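Local coordinates for trypsin-resistant surface T6 protein (Streptococcus pyogenes serotype M6, PDB 4P0D) that probably forms the covalently linked shaft of the surface pilus as its backbone pilin, a three-domain subunit of Ig-like folds, and is itself the T6 antigen, at residues A[227-232]-A[251-256]. The protein carries 1 engineered substitution. Residues are numbered along the deposited sequence; the frame is centred on the assembly and turned at random.
Sequences MVENTK and SLESIS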
loop_
_atom_site.group_PDB
_atom_site.type_symbol
_atom_site.label_atom_id
_atom_site.label_comp_id
_atom_site.label_asym_id
_atom_site.label_seq_id
_atom_site.Cartn_x
_atom_site.Cartn_y
_atom_site.Cartn_z
ATOM N N MET A 227 17.045 -2.157 13.443
ATOM C CA MET A 227 18.391 -1.700 13.814
ATOM C C MET A 227 19.323 -1.625 12.612
ATOM O O MET A 227 19.461 -2.605 11.880
ATOM C CB MET A 227 19.002 -2.671 14.841
ATOM C CG MET A 227 18.162 -2.899 16.100
ATOM S SD MET A 227 17.796 -1.401 17.033
ATOM C CE MET A 227 19.459 -0.941 17.541
ATOM N N VAL A 228 19.951 -0.471 12.413
ATOM C CA VAL A 228 21.043 -0.301 11.455
ATOM C C VAL A 228 22.154 0.502 12.125
ATOM O O VAL A 228 21.885 1.498 12.803
ATOM C CB VAL A 228 20.628 0.467 10.174
ATOM C CG1 VAL A 228 21.730 0.389 9.116
ATOM C CG2 VAL A 228 19.341 -0.080 9.597
ATOM N N GLU A 229 23.394 0.088 11.917
ATOM C CA GLU A 229 24.579 0.764 12.499
ATOM C C GLU A 229 24.440 1.125 13.998
ATOM O O GLU A 229 24.845 2.209 14.422
ATOM C CB GLU A 229 25.056 1.977 11.632
ATOM C CG GLU A 229 24.015 3.006 11.167
ATOM C CD GLU A 229 24.582 4.047 10.185
ATOM O OE1 GLU A 229 25.244 3.675 9.204
ATOM O OE2 GLU A 229 24.353 5.260 10.378
ATOM N N ASN A 230 23.914 0.171 14.784
ATOM C CA ASN A 230 23.603 0.353 16.210
ATOM C C ASN A 230 22.558 1.444 16.478
ATOM O O ASN A 230 22.367 1.862 17.621
ATOM C CB ASN A 230 24.880 0.601 17.064
ATOM C CG ASN A 230 25.667 -0.668 17.346
ATOM O OD1 ASN A 230 25.117 -1.769 17.380
ATOM N ND2 ASN A 230 26.977 -0.512 17.581
ATOM N N THR A 231 21.885 1.895 15.432
ATOM C CA THR A 231 20.850 2.903 15.541
ATOM C C THR A 231 19.506 2.259 15.306
ATOM O O THR A 231 19.328 1.505 14.357
ATOM C CB THR A 231 21.050 4.004 14.490
ATOM O OG1 THR A 231 22.306 4.640 14.712
ATOM C CG2 THR A 231 19.941 5.047 14.547
ATOM N N LYS A 232 18.555 2.562 16.163
ATOM C CA LYS A 232 17.177 2.150 15.933
ATOM C C LYS A 232 16.478 3.181 15.033
ATOM O O LYS A 232 16.257 4.323 15.442
ATOM C CB LYS A 232 16.453 2.040 17.268
ATOM C CG LYS A 232 15.069 1.444 17.160
ATOM C CD LYS A 232 14.194 1.846 18.334
ATOM C CE LYS A 232 14.280 0.853 19.461
ATOM N NZ LYS A 232 13.300 1.223 20.530
ATOM N N SER A 251 16.229 9.995 12.959
ATOM C CA SER A 251 17.230 8.941 12.719
ATOM C C SER A 251 17.454 8.602 11.238
ATOM O O SER A 251 18.429 7.932 10.893
ATOM C CB SER A 251 16.838 7.653 13.454
ATOM O OG SER A 251 15.841 6.936 12.733
ATOM N N LEU A 252 16.541 9.033 10.371
ATOM C CA LEU A 252 16.632 8.717 8.939
ATOM C C LEU A 252 17.622 9.587 8.172
ATOM O O LEU A 252 18.038 9.223 7.063
ATOM C CB LEU A 252 15.258 8.771 8.277
ATOM C CG LEU A 252 14.182 7.833 8.833
ATOM C CD1 LEU A 252 12.906 7.928 8.003
ATOM C CD2 LEU A 252 14.667 6.389 8.902
ATOM N N GLU A 253 18.026 10.724 8.751
ATOM C CA GLU A 253 18.982 11.627 8.092
ATOM C C GLU A 253 18.502 11.999 6.679
ATOM O O GLU A 253 19.290 12.029 5.744
ATOM C CB GLU A 253 20.390 10.992 8.023
ATOM C CG GLU A 253 21.024 10.698 9.367
ATOM C CD GLU A 253 22.210 9.760 9.294
ATOM O OE1 GLU A 253 22.813 9.545 8.210
ATOM O OE2 GLU A 253 22.550 9.221 10.357
ATOM N N SER A 254 17.198 12.214 6.533
ATOM C CA SER A 254 16.576 12.566 5.245
ATOM C C SER A 254 16.818 11.559 4.103
ATOM O O SER A 254 16.752 11.921 2.930
ATOM C CB SER A 254 17.021 13.969 4.809
ATOM O OG SER A 254 16.928 14.894 5.885
ATOM N N ILE A 255 17.092 10.301 4.442
ATOM C CA ILE A 255 17.258 9.243 3.441
ATOM C C ILE A 255 16.145 8.221 3.682
ATOM O O ILE A 255 15.967 7.758 4.806
ATOM C CB ILE A 255 18.663 8.601 3.562
ATOM C CG1 ILE A 255 19.723 9.585 3.062
ATOM C CG2 ILE A 255 18.773 7.292 2.778
ATOM C CD1 ILE A 255 21.124 9.296 3.580
ATOM N N SER A 256 15.376 7.889 2.650
ATOM C CA SER A 256 14.232 6.978 2.822
ATOM C C SER A 256 14.679 5.533 2.875
ATOM O O SER A 256 15.450 5.114 2.035
ATOM C CB SER A 256 13.245 7.068 1.653
ATOM O OG SER A 256 12.725 8.363 1.543
#
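Ser251 turns its side chain onto strand 231-238: its CB sits 4.2 Å from Thr231 CG2 and 3.9 Å from Lys232 O. Thr231 reaches across with the methyl because CG2 lies anti to the backbone N, chi1 -61° placing OG1 beside that N. In one of two conformers, Ser251 OG is 3.8 Å from Lys232 O and hydrogen-bonds to Ile248 O. The CB of Lys232 points away from the loop, and its carbonyl O is what meets Ser251. At the exposed end, Glu229 and Glu253 extend toward each other from two type I' turns, Val228 to Thr231 and Leu252 to Ile255, until their OE2 atoms stand 4.4 Å apart, the carboxylate planes tilted by about 47°. Lys214 salt-bridges both Glu229 OE2 and Glu253 OE1, probably offsetting their repulsion; Lys216 pairs with Glu229 OE1. The first turn is closed by paired bonds, Val228 N to Thr231 O (2.8 Å) and Thr231 N to Val228 O (2.7 Å), as in a two-residue beta hairpin. This surface contact in the Cna-B-like domain sets the hairpin of strands 225-228 and 231-238 beside the loop joining strands 242-247 and 258-265, with Trp213 of strand 202-213 touching both glutamates.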